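Long-range contacts in hemin ABC transporter, periplasmic hemin-binding protein HutB (Vibrio cholerae, PDB 5KHL), which binds hemin in the periplasm and probably delivers it to the membrane components of its ABC transporter: residues T27-A32 / L254-L259; G78-G83 / I101-T106; K150-L155 / G177-H182; L156-R161 / R213-L218. All blocks are in the same frame, centred on the assembly; numbering follows the deposited sequence.

Contact 1: T27-A32 / L254-L259; sequences TELILA and LGLKSL
Glu28 reaches from helix 24-32 to the start of helix 256-269 and takes two backbone N-H groups with one carboxylate. Its CG lies between the backbone N and the carbonyl carbon (chi1 58°), and the chain then runs extended, carrying both oxygens to the helix end. Leu256 N donates to Glu28 OE2 at 2.8 Å, while Lys257 N donates to Glu28 OE1 at 3.3 Å and nearly straight, with 173° at the hydrogen. Both donors arrive on the syn side and somewhat out of the carboxylate plane; two bonds, one to each oxygen, fix the rotation of the group. The carboxylate thus accepts the first two backbone N-H groups of helix 256-269, just past the N-cap residue Gly255, which has no side chain and whose CA lies 3.1 Å from Glu28 OE2. The helix end would be expected to stabilise the negative charge. Gly255 N donates to Ser258 OG at 2.6 Å; that hydroxyl also bonds Ala249 O. A water donates to Glu28 OE1 and to Ser258 OG, tying the carboxylate to the serine. Beside this polar patch, Leu256 makes the apolar contact. Its CD1 comes within 3.5 Å of Ala32 CB, and its CG rests 3.9 Å from Leu29 CD2, the two leucines crossing at a slant. Helix 125-143 touches the same cluster, with Leu130 on Ala32 and Val134 on Leu256, whereas helix 107-120 packs on Leu29 through Arg113 and Ile114.

Contact 2: G78-G83 / I101-T106; sequences GSDEMG and INSDST
Ser79 has its OG between its own backbone N and carbonyl carbon (chi1 74°), which holds the hydroxyl over its own backbone, where Glu81 N reaches it; Asp80 and, across the contact, Ser103 have the same setting. The two loops follow the neighbouring parallel strands 75-78 and 97-100, at the C-terminal edge of the first Rossmann-like sheet; in relatives of this binding-protein family such edges face the ligand cleft. The last sheet-like link is feeble: Ile101 N donates to Gly78 O at 2.9 Å, but the bond is weak, with an angle of only 121°. Ile101 CB lies beside the same carbonyl oxygen, while its side chain packs on Gln116, Ile117 and Ile120 of helix 107-120. Beyond this point the chains part, each fixed by its own turn. Residues Ser79 to Met82 form a type I beta turn, reinforced by an ST turn in which Glu81 N donates to Ser79 OG at 3.2 Å. In the other loop, Asn102 makes an Asx turn: its OD1 accepts from Asp104 N at 2.9 Å, and its ND2 donates to Asp104 OD2 from above the carboxylate plane. Glu81 forms a salt bridge with Arg61. Between the turns the side chains meet only loosely, Ser103 OG lying 3.9 Å from Ser79 CB and 3.8 Å from Asp80 OD1.

Contact 3: K150-L155 / G177-H182; sequences KKVLFL and GLIGAH
A single beta bridge joins the start of strand 152-156 to the chain leaving helix 171-178, with Lys151 and His182 as the bridged pair. His182 supplies both bonds: its N donates to Lys150 O at 2.8 Å, and its O accepts from Val152 N at 2.9 Å, both nearly straight. Lys151 CA adds a weaker CA-H...O contact, 3.5 Å from His182 O. Lys151 also pairs with Asp206 and Met207, so that the chain at Lys151 is bonded on both edges. The approach to the bridge is set by Gly180, whose positive phi (85°) ends the helix in a Schellman motif and turns the chain toward the strand. Behind the bridge lies a small apolar core. Val152 has CG1 anti to the backbone N (chi1 170°), which leaves CG2 beside that N and 3.7 Å from Ala181 CB; the same CG2 also reaches Ile179 CD1 at 4.4 Å. Leu269 of helix 256-269 covers Val152 and Ala181, and Tyr270 OH bonds both Lys150 N and Gly180 O. At the far end of its side chain, Lys150 NZ hydrogen-bonds Leu269 O. His182 CB lies 3.7 Å from Lys150 O, with the ring oblique to that oxygen. The arrangement is that of a Schellman motif at the C-terminal end of helix 171-178, followed by one isolated beta bridge to the edge of the Lys150-Val152 chain in the second, Rossmann-like lobe.

Contact 4: L156-R161 / R213-L218; sequences LLHEGR and RSLEKL
Leu215 is modelled with its branched end against Leu157 O, where the loops after the adjacent parallel strands 152-156 and 207-210 meet at the C-terminal edge of the second sheet, the edge that in relatives of this family borders the ligand cleft. This is the closer part. Leu215 CG is placed 3.1 Å from Leu157 O, and CD2 of the same leucine 3.2 Å from that oxygen; spacing this close, around a leucine with an unusual chi1 of -134°, makes the fine detail doubtful. Leu215 CD2 also comes to the edge of the His158 ring, near its plane, 3.9 Å from ND1, the two side chains crossing at about a right angle. The Leu157 side chain starts toward the other loop and also touches Val210, Val224 and Val228, and its N is bonded by Ser211 OG, so this side of the contact is built into the lobe. No hydrogen bond spans the two loops. Toward solvent the contact is looser, made by the exposed Glu159 and Lys217. The backbone here is modelled with a cis peptide bond before Lys217 and is less certain. A bend at chi2 (63°) turns the Glu159 carboxylate across the lysine chain, where it meets methylenes instead of the ammonium group. Glu159 and Lys217 have opposite charges, yet Glu159 OE2 and Lys217 NZ stand 5.7 Å apart, so any attraction would act at a distance. What touches instead is Glu159 OE2 against Lys217 CD, at 3.6 Å.

Overall arrangement
The contacts span a two-lobed binding protein. Contact 2 lies at the C-terminal ends of two strands of the parallel four-strand sheet of the first lobe; contacts 3 and 4 share strand 152-156 of the mixed sheet, at its start and beyond its end, with centres about 20 Å apart. Contact 1 joins the first helix to the last, and the other three lie between its segments in sequence. It touches contact 2 through Leu254 and contact 3 through Leu259 on Leu178, with centres about 14 and 21 Å away. Contact 2 closes before contact 3 opens, whereas contacts 3 and 4 interleave. Contacts 2 and 4, about 25 Å apart between centres, probably border the hemin cleft from opposite lobes.

Contact 1: T27-A32 / L254-L259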
loop_
_atom_site.group_PDB
_atom_site.type_symbol
_atom_site.label_atom_id
_atom_site.label_comp_id
_atom_site.label_asym_id
_atom_site.label_seq_id
_atom_site.Cartn_x
_atom_site.Cartn_y
_atom_site.Cartn_z
ATOM N N THR A 27 9.137 -6.166 -1.799
ATOM C CA THR A 27 9.232 -7.472 -1.164
ATOM C C THR A 27 8.121 -8.436 -1.582
ATOM O O THR A 27 8.396 -9.600 -1.850
ATOM C CB THR A 27 9.214 -7.326 0.366
ATOM O OG1 THR A 27 10.326 -6.529 0.764
ATOM C CG2 THR A 27 9.295 -8.683 1.054
ATOM N N GLU A 28 6.877 -7.957 -1.642
ATOM C CA GLU A 28 5.755 -8.851 -1.946
ATOM C C GLU A 28 5.923 -9.424 -3.356
ATOM O O GLU A 28 5.752 -10.620 -3.561
ATOM C CB GLU A 28 4.379 -8.154 -1.770
ATOM C CG GLU A 28 4.152 -6.904 -2.603
ATOM C CD GLU A 28 2.670 -6.539 -2.811
ATOM O OE1 GLU A 28 1.819 -6.783 -1.925
ATOM O OE2 GLU A 28 2.363 -5.983 -3.885
ATOM N N LEU A 29 6.288 -8.578 -4.313
ATOM C CA LEU A 29 6.455 -9.042 -5.673
ATOM C C LEU A 29 7.631 -10.031 -5.763
ATOM O O LEU A 29 7.492 -11.104 -6.362
ATOM C CB LEU A 29 6.628 -7.851 -6.630
ATOM C CG LEU A 29 5.384 -6.945 -6.706
ATOM C CD1 LEU A 29 5.559 -5.825 -7.710
ATOM C CD2 LEU A 29 4.135 -7.742 -7.025
ATOM N N ILE A 30 8.755 -9.696 -5.128
ATOM C CA ILE A 30 9.926 -10.584 -5.077
ATOM C C ILE A 30 9.547 -11.980 -4.554
ATOM O O ILE A 30 9.952 -13.007 -5.110
ATOM C CB ILE A 30 11.072 -9.977 -4.202
ATOM C CG1 ILE A 30 11.562 -8.664 -4.814
ATOM C CG2 ILE A 30 12.243 -10.960 -4.062
ATOM C CD1 ILE A 30 12.808 -8.098 -4.183
ATOM N N LEU A 31 8.744 -12.006 -3.502
ATOM C CA LEU A 31 8.197 -13.253 -2.986
ATOM C C LEU A 31 7.222 -13.888 -3.991
ATOM O O LEU A 31 7.300 -15.086 -4.259
ATOM C CB LEU A 31 7.505 -13.012 -1.634
ATOM C CG LEU A 31 8.295 -13.127 -0.320
ATOM C CD1 LEU A 31 9.631 -12.414 -0.379
ATOM C CD2 LEU A 31 7.472 -12.591 0.856
ATOM N N ALA A 32 6.321 -13.089 -4.564
ATOM C CA ALA A 32 5.284 -13.629 -5.459
ATOM C C ALA A 32 5.900 -14.278 -6.672
ATOM O O ALA A 32 5.358 -15.230 -7.213
ATOM C CB ALA A 32 4.310 -12.542 -5.891
ATOM N N LEU A 254 -0.010 0.455 -4.934
ATOM C CA LEU A 254 -1.056 -0.580 -5.161
ATOM C C LEU A 254 -0.445 -1.936 -5.461
ATOM O O LEU A 254 0.256 -2.110 -6.447
ATOM C CB LEU A 254 -2.028 -0.217 -6.285
ATOM C CG LEU A 254 -3.244 -1.178 -6.419
ATOM C CD1 LEU A 254 -4.395 -0.839 -5.461
ATOM C CD2 LEU A 254 -3.772 -1.289 -7.861
ATOM N N GLY A 255 -0.723 -2.907 -4.607
ATOM C CA GLY A 255 -0.060 -4.194 -4.709
ATOM C C GLY A 255 -0.973 -5.389 -4.526
ATOM O O GLY A 255 -2.197 -5.267 -4.623
ATOM N N LEU A 256 -0.367 -6.546 -4.261
ATOM C CA LEU A 256 -1.104 -7.797 -4.151
ATOM C C LEU A 256 -1.975 -7.813 -2.903
ATOM O O LEU A 256 -3.135 -8.255 -2.940
ATOM C CB LEU A 256 -0.143 -8.978 -4.141
ATOM C CG LEU A 256 0.844 -9.013 -5.313
ATOM C CD1 LEU A 256 1.648 -10.302 -5.277
ATOM C CD2 LEU A 256 0.127 -8.862 -6.662
ATOM N N LYS A 257 -1.410 -7.319 -1.804
ATOM C CA LYS A 257 -2.151 -7.119 -0.557
ATOM C C LYS A 257 -3.327 -6.143 -0.738
ATOM O O LYS A 257 -4.400 -6.356 -0.184
ATOM C CB LYS A 257 -1.209 -6.609 0.540
ATOM C CG LYS A 257 -1.775 -6.689 1.951
ATOM C CD LYS A 257 -1.994 -8.137 2.391
ATOM C CE LYS A 257 -3.208 -8.267 3.322
ATOM N NZ LYS A 257 -3.059 -7.486 4.574
ATOM N N SER A 258 -3.110 -5.081 -1.514
ATOM C CA SER A 258 -4.163 -4.119 -1.825
ATOM C C SER A 258 -5.359 -4.818 -2.440
ATOM O O SER A 258 -6.490 -4.644 -1.996
ATOM C CB SER A 258 -3.664 -3.041 -2.779
ATOM O OG SER A 258 -2.315 -2.714 -2.530
ATOM N N LEU A 259 -5.092 -5.622 -3.461
ATOM C CA LEU A 259 -6.125 -6.394 -4.134
ATOM C C LEU A 259 -6.859 -7.374 -3.197
ATOM O O LEU A 259 -8.081 -7.522 -3.282
ATOM C CB LEU A 259 -5.504 -7.156 -5.310
ATOM C CG LEU A 259 -4.835 -6.331 -6.417
ATOM C CD1 LEU A 259 -4.756 -7.141 -7.686
ATOM C CD2 LEU A 259 -5.588 -5.029 -6.670
HETATM O O HOH W 1 0.119 -4.055 -1.243
#

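Contact 2: G78-G83 / I101-T106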
loop_
_atom_site.group_PDB
_atom_site.type_symbol
_atom_site.label_atom_id
_atom_site.label_comp_id
_atom_site.label_asym_id
_atom_site.label_seq_id
_atom_site.Cartn_x
_atom_site.Cartn_y
_atom_site.Cartn_z
ATOM N N GLY A 78 14.128 -0.097 -4.565
ATOM C CA GLY A 78 13.050 0.555 -3.853
ATOM C C GLY A 78 12.420 1.665 -4.656
ATOM O O GLY A 78 12.667 1.793 -5.862
ATOM N N SER A 79 11.593 2.466 -3.991
ATOM C CA SER A 79 10.908 3.569 -4.650
ATOM C C SER A 79 11.839 4.758 -4.782
ATOM O O SER A 79 12.965 4.727 -4.315
ATOM C CB SER A 79 9.659 3.981 -3.884
ATOM O OG SER A 79 10.006 4.695 -2.716
ATOM N N ASP A 80 11.352 5.819 -5.412
ATOM C CA ASP A 80 12.161 7.008 -5.625
ATOM C C ASP A 80 12.352 7.770 -4.326
ATOM O O ASP A 80 12.952 8.830 -4.309
ATOM C CB ASP A 80 11.518 7.920 -6.673
ATOM C CG ASP A 80 10.179 8.467 -6.219
ATOM O OD1 ASP A 80 9.596 7.920 -5.254
ATOM O OD2 ASP A 80 9.703 9.442 -6.828
ATOM N N GLU A 81 11.809 7.225 -3.247
ATOM C CA GLU A 81 11.973 7.800 -1.921
ATOM C C GLU A 81 13.190 7.233 -1.164
ATOM O O GLU A 81 13.534 7.727 -0.088
ATOM C CB GLU A 81 10.712 7.571 -1.094
ATOM C CG GLU A 81 9.557 8.431 -1.500
ATOM C CD GLU A 81 8.321 8.136 -0.678
ATOM O OE1 GLU A 81 7.476 9.046 -0.540
ATOM O OE2 GLU A 81 8.201 7.002 -0.155
ATOM N N MET A 82 13.806 6.182 -1.703
ATOM C CA MET A 82 15.002 5.630 -1.096
ATOM C C MET A 82 15.975 6.767 -0.929
ATOM O O MET A 82 16.089 7.614 -1.813
ATOM C CB MET A 82 15.641 4.539 -1.946
ATOM C CG MET A 82 14.948 3.220 -1.944
ATOM S SD MET A 82 16.038 2.072 -2.771
ATOM C CE MET A 82 16.095 2.740 -4.451
ATOM N N GLY A 83 16.658 6.794 0.206
ATOM C CA GLY A 83 17.599 7.853 0.485
ATOM C C GLY A 83 18.241 7.585 1.826
ATOM O O GLY A 83 17.991 6.540 2.432
ATOM N N ILE A 101 11.995 2.097 -8.664
ATOM C CA ILE A 101 10.969 1.210 -9.156
ATOM C C ILE A 101 9.629 1.928 -8.997
ATOM O O ILE A 101 9.564 2.916 -8.273
ATOM C CB ILE A 101 11.068 -0.137 -8.373
ATOM C CG1 ILE A 101 11.162 -1.303 -9.336
ATOM C CG2 ILE A 101 10.007 -0.289 -7.263
ATOM C CD1 ILE A 101 12.461 -1.326 -10.053
ATOM N N ASN A 102 8.565 1.457 -9.656
ATOM C CA ASN A 102 7.279 2.176 -9.657
ATOM C C ASN A 102 6.638 2.356 -8.278
ATOM O O ASN A 102 6.622 1.437 -7.490
ATOM C CB ASN A 102 6.271 1.460 -10.567
ATOM C CG ASN A 102 4.952 2.239 -10.724
ATOM O OD1 ASN A 102 4.073 2.183 -9.852
ATOM N ND2 ASN A 102 4.814 2.961 -11.847
ATOM N N SER A 103 6.067 3.525 -8.005
ATOM C CA SER A 103 5.245 3.675 -6.807
ATOM C C SER A 103 3.942 4.494 -6.996
ATOM O O SER A 103 3.519 5.159 -6.046
ATOM C CB SER A 103 6.078 4.285 -5.665
ATOM O OG SER A 103 6.797 5.433 -6.066
ATOM N N ASP A 104 3.318 4.439 -8.186
ATOM C CA ASP A 104 1.943 4.956 -8.409
ATOM C C ASP A 104 0.907 4.283 -7.550
ATOM O O ASP A 104 1.088 3.158 -7.112
ATOM C CB ASP A 104 1.417 4.737 -9.843
ATOM C CG ASP A 104 2.382 5.124 -10.885
ATOM O OD1 ASP A 104 3.136 6.095 -10.677
ATOM O OD2 ASP A 104 2.371 4.455 -11.932
ATOM N N SER A 105 -0.236 4.946 -7.440
ATOM C CA SER A 105 -1.415 4.354 -6.855
ATOM C C SER A 105 -2.293 3.654 -7.910
ATOM O O SER A 105 -3.420 3.267 -7.627
ATOM C CB SER A 105 -2.205 5.431 -6.135
ATOM O OG SER A 105 -2.408 6.526 -6.991
ATOM N N THR A 106 -1.775 3.469 -9.118
ATOM C CA THR A 106 -2.597 2.907 -10.182
ATOM C C THR A 106 -2.407 1.411 -10.388
ATOM O O THR A 106 -1.346 0.871 -10.152
ATOM C CB THR A 106 -2.314 3.596 -11.516
ATOM O OG1 THR A 106 -1.082 3.096 -12.044
ATOM C CG2 THR A 106 -2.227 5.098 -11.329
#

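Contact 3: K150-L155 / G177-H182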
loop_
_atom_site.group_PDB
_atom_site.type_symbol
_atom_site.label_atom_id
_atom_site.label_comp_id
_atom_site.label_asym_id
_atom_site.label_seq_id
_atom_site.Cartn_x
_atom_site.Cartn_y
_atom_site.Cartn_z
ATOM N N LYS A 150 -22.033 2.245 -3.585
ATOM C CA LYS A 150 -22.114 2.940 -2.302
ATOM C C LYS A 150 -20.999 3.971 -2.173
ATOM O O LYS A 150 -20.200 4.148 -3.083
ATOM C CB LYS A 150 -22.044 1.953 -1.145
ATOM C CG LYS A 150 -23.320 1.173 -0.923
ATOM C CD LYS A 150 -23.084 0.036 0.053
ATOM C CE LYS A 150 -24.363 -0.660 0.442
ATOM N NZ LYS A 150 -24.078 -1.853 1.303
ATOM N N LYS A 151 -20.949 4.653 -1.037
ATOM C CA LYS A 151 -19.945 5.690 -0.812
ATOM C C LYS A 151 -19.036 5.272 0.326
ATOM O O LYS A 151 -19.509 4.844 1.369
ATOM C CB LYS A 151 -20.607 7.043 -0.522
ATOM C CG LYS A 151 -21.306 7.644 -1.733
ATOM C CD LYS A 151 -22.149 8.846 -1.364
ATOM C CE LYS A 151 -23.491 8.439 -0.772
ATOM N NZ LYS A 151 -24.458 9.591 -0.762
ATOM N N VAL A 152 -17.731 5.377 0.096
ATOM C CA VAL A 152 -16.700 4.906 1.018
ATOM C C VAL A 152 -15.591 5.946 1.134
ATOM O O VAL A 152 -15.061 6.416 0.124
ATOM C CB VAL A 152 -16.074 3.553 0.552
ATOM C CG1 VAL A 152 -14.815 3.197 1.384
ATOM C CG2 VAL A 152 -17.100 2.433 0.632
ATOM N N LEU A 153 -15.238 6.303 2.363
ATOM C CA LEU A 153 -14.092 7.174 2.585
ATOM C C LEU A 153 -13.015 6.439 3.341
ATOM O O LEU A 153 -13.302 5.597 4.201
ATOM C CB LEU A 153 -14.475 8.428 3.375
ATOM C CG LEU A 153 -15.306 9.540 2.741
ATOM C CD1 LEU A 153 -15.737 10.494 3.850
ATOM C CD2 LEU A 153 -14.541 10.271 1.646
ATOM N N PHE A 154 -11.771 6.782 3.035
ATOM C CA PHE A 154 -10.665 6.363 3.862
ATOM C C PHE A 154 -10.184 7.535 4.715
ATOM O O PHE A 154 -9.839 8.589 4.192
ATOM C CB PHE A 154 -9.517 5.820 3.019
ATOM C CG PHE A 154 -8.331 5.405 3.835
ATOM C CD1 PHE A 154 -8.217 4.115 4.294
ATOM C CD2 PHE A 154 -7.345 6.319 4.165
ATOM C CE1 PHE A 154 -7.122 3.741 5.052
ATOM C CE2 PHE A 154 -6.260 5.957 4.915
ATOM C CZ PHE A 154 -6.141 4.669 5.355
ATOM N N LEU A 155 -10.163 7.332 6.029
ATOM C CA LEU A 155 -9.706 8.358 6.964
ATOM C C LEU A 155 -8.343 8.016 7.555
ATOM O O LEU A 155 -8.103 6.907 8.050
ATOM C CB LEU A 155 -10.713 8.561 8.101
ATOM C CG LEU A 155 -12.106 9.074 7.738
ATOM C CD1 LEU A 155 -12.931 9.201 8.992
ATOM C CD2 LEU A 155 -12.055 10.396 6.978
ATOM N N GLY A 177 -12.362 2.486 -5.617
ATOM C CA GLY A 177 -12.873 2.307 -6.969
ATOM C C GLY A 177 -12.966 0.832 -7.323
ATOM O O GLY A 177 -13.973 0.385 -7.855
ATOM N N LEU A 178 -11.918 0.073 -7.002
ATOM C CA LEU A 178 -11.866 -1.349 -7.322
ATOM C C LEU A 178 -12.911 -2.183 -6.591
ATOM O O LEU A 178 -13.400 -3.173 -7.145
ATOM C CB LEU A 178 -10.470 -1.908 -7.048
ATOM C CG LEU A 178 -9.424 -1.525 -8.100
ATOM C CD1 LEU A 178 -8.026 -1.910 -7.668
ATOM C CD2 LEU A 178 -9.754 -2.190 -9.418
ATOM N N ILE A 179 -13.275 -1.806 -5.365
ATOM C CA ILE A 179 -14.346 -2.527 -4.688
ATOM C C ILE A 179 -15.705 -2.099 -5.247
ATOM O O ILE A 179 -16.739 -2.651 -4.875
ATOM C CB ILE A 179 -14.337 -2.321 -3.161
ATOM C CG1 ILE A 179 -14.915 -0.953 -2.793
ATOM C CG2 ILE A 179 -12.935 -2.594 -2.575
ATOM C CD1 ILE A 179 -14.475 -0.441 -1.437
ATOM N N GLY A 180 -15.699 -1.125 -6.149
ATOM C CA GLY A 180 -16.919 -0.696 -6.806
ATOM C C GLY A 180 -17.685 0.329 -5.997
ATOM O O GLY A 180 -18.910 0.389 -6.066
ATOM N N ALA A 181 -16.968 1.134 -5.219
ATOM C CA ALA A 181 -17.612 2.218 -4.503
ATOM C C ALA A 181 -17.236 3.570 -5.118
ATOM O O ALA A 181 -16.320 3.656 -5.945
ATOM C CB ALA A 181 -17.245 2.172 -3.019
ATOM N N HIS A 182 -17.976 4.606 -4.738
ATOM C CA HIS A 182 -17.562 5.994 -4.942
ATOM C C HIS A 182 -16.689 6.480 -3.788
ATOM O O HIS A 182 -17.020 6.274 -2.619
ATOM C CB HIS A 182 -18.766 6.937 -5.046
ATOM C CG HIS A 182 -19.704 6.623 -6.168
ATOM N ND1 HIS A 182 -19.342 6.727 -7.492
ATOM C CD2 HIS A 182 -21.008 6.249 -6.159
ATOM C CE1 HIS A 182 -20.378 6.411 -8.253
ATOM N NE2 HIS A 182 -21.400 6.122 -7.469
#

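Contact 4: L156-R161 / R213-L218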
loop_
_atom_site.group_PDB
_atom_site.type_symbol
_atom_site.label_atom_id
_atom_site.label_comp_id
_atom_site.label_asym_id
_atom_site.label_seq_id
_atom_site.Cartn_x
_atom_site.Cartn_y
_atom_site.Cartn_z
ATOM N N LEU A 156 -7.445 8.983 7.476
ATOM C CA LEU A 156 -6.116 8.841 8.026
ATOM C C LEU A 156 -6.146 9.581 9.336
ATOM O O LEU A 156 -6.142 10.812 9.349
ATOM C CB LEU A 156 -5.071 9.416 7.077
ATOM C CG LEU A 156 -3.638 8.922 7.212
ATOM C CD1 LEU A 156 -3.545 7.446 6.867
ATOM C CD2 LEU A 156 -2.727 9.730 6.307
ATOM N N LEU A 157 -6.227 8.830 10.432
ATOM C CA LEU A 157 -6.374 9.416 11.766
ATOM C C LEU A 157 -5.070 9.308 12.548
ATOM O O LEU A 157 -4.391 8.291 12.472
ATOM C CB LEU A 157 -7.513 8.726 12.530
ATOM C CG LEU A 157 -8.869 8.642 11.810
ATOM C CD1 LEU A 157 -9.866 7.748 12.525
ATOM C CD2 LEU A 157 -9.469 10.018 11.618
ATOM N N HIS A 158 -4.703 10.368 13.269
ATOM C CA HIS A 158 -3.554 10.321 14.185
ATOM C C HIS A 158 -3.892 10.969 15.522
ATOM O O HIS A 158 -4.816 11.782 15.627
ATOM C CB HIS A 158 -2.317 11.013 13.594
ATOM C CG HIS A 158 -1.675 10.254 12.464
ATOM N ND1 HIS A 158 -2.044 8.985 12.117
ATOM C CD2 HIS A 158 -0.687 10.622 11.607
ATOM C CE1 HIS A 158 -1.310 8.579 11.081
ATOM N NE2 HIS A 158 -0.486 9.552 10.761
ATOM N N GLU A 159 -3.130 10.604 16.545
ATOM C CA GLU A 159 -3.283 11.205 17.859
ATOM C C GLU A 159 -2.882 12.680 17.763
ATOM O O GLU A 159 -1.772 13.005 17.339
ATOM C CB GLU A 159 -2.439 10.448 18.903
ATOM C CG GLU A 159 -2.976 9.052 19.313
ATOM C CD GLU A 159 -3.017 8.020 18.174
ATOM O OE1 GLU A 159 -2.418 8.253 17.095
ATOM O OE2 GLU A 159 -3.661 6.964 18.364
ATOM N N GLY A 160 -3.808 13.571 18.104
ATOM C CA GLY A 160 -3.527 14.997 18.085
ATOM C C GLY A 160 -3.389 15.663 16.720
ATOM O O GLY A 160 -3.247 16.888 16.651
ATOM N N ARG A 161 -3.416 14.880 15.637
ATOM C CA ARG A 161 -3.447 15.445 14.282
ATOM C C ARG A 161 -4.879 15.575 13.799
ATOM O O ARG A 161 -5.774 14.876 14.281
ATOM C CB ARG A 161 -2.663 14.592 13.280
ATOM C CG ARG A 161 -1.197 14.395 13.616
ATOM C CD ARG A 161 -0.328 15.527 13.103
ATOM N NE ARG A 161 0.142 16.417 14.165
ATOM C CZ ARG A 161 1.267 17.125 14.087
ATOM N NH1 ARG A 161 1.639 17.921 15.082
ATOM N NH2 ARG A 161 2.028 17.025 13.005
ATOM N N ARG A 213 -5.416 -1.284 10.069
ATOM C CA ARG A 213 -6.020 -2.034 11.157
ATOM C C ARG A 213 -5.314 -1.598 12.446
ATOM O O ARG A 213 -5.840 -1.730 13.555
ATOM C CB ARG A 213 -5.888 -3.547 10.922
ATOM C CG ARG A 213 -4.700 -3.933 10.049
ATOM C CD ARG A 213 -4.341 -5.413 10.166
ATOM N NE ARG A 213 -3.162 -5.802 10.971
ATOM C CZ ARG A 213 -2.400 -5.043 11.771
ATOM N NH1 ARG A 213 -1.383 -5.611 12.412
ATOM N NH2 ARG A 213 -2.615 -3.751 11.960
ATOM N N SER A 214 -4.125 -1.035 12.245
ATOM C CA SER A 214 -3.213 -0.641 13.297
ATOM C C SER A 214 -3.572 0.694 13.943
ATOM O O SER A 214 -3.158 0.952 15.080
ATOM C CB SER A 214 -1.785 -0.586 12.743
ATOM O OG SER A 214 -1.140 0.634 13.060
ATOM N N LEU A 215 -4.353 1.533 13.255
ATOM C CA LEU A 215 -4.773 2.819 13.843
ATOM C C LEU A 215 -5.855 2.637 14.906
ATOM O O LEU A 215 -6.768 3.453 15.053
ATOM C CB LEU A 215 -5.259 3.796 12.768
ATOM C CG LEU A 215 -4.672 5.207 12.952
ATOM C CD1 LEU A 215 -4.652 5.667 14.430
ATOM C CD2 LEU A 215 -3.269 5.307 12.344
ATOM N N GLU A 216 -5.732 1.546 15.644
ATOM C CA GLU A 216 -6.550 1.284 16.813
ATOM C C GLU A 216 -5.854 0.212 17.644
ATOM O O GLU A 216 -5.925 -0.965 17.263
ATOM C CB GLU A 216 -7.956 0.837 16.412
ATOM C CG GLU A 216 -7.995 0.199 15.040
ATOM C CD GLU A 216 -9.313 -0.459 14.766
ATOM O OE1 GLU A 216 -9.766 -0.396 13.609
ATOM O OE2 GLU A 216 -9.890 -1.044 15.712
ATOM N N LYS A 217 -5.137 0.560 18.723
ATOM C CA LYS A 217 -4.733 1.907 19.194
ATOM C C LYS A 217 -5.830 2.937 19.465
ATOM O O LYS A 217 -5.561 4.137 19.539
ATOM C CB LYS A 217 -3.707 2.526 18.228
ATOM C CG LYS A 217 -2.749 3.515 18.907
ATOM C CD LYS A 217 -1.696 4.019 17.937
ATOM C CE LYS A 217 -0.772 2.881 17.528
ATOM N NZ LYS A 217 0.550 3.329 16.999
ATOM N N LEU A 218 -7.059 2.472 19.630
ATOM C CA LEU A 218 -8.152 3.372 19.968
ATOM C C LEU A 218 -9.291 2.560 20.554
ATOM O O LEU A 218 -10.062 3.042 21.384
ATOM C CB LEU A 218 -8.622 4.163 18.742
ATOM C CG LEU A 218 -8.764 5.682 18.917
ATOM C CD1 LEU A 218 -8.603 6.406 17.578
ATOM C CD2 LEU A 218 -10.094 6.048 19.588
#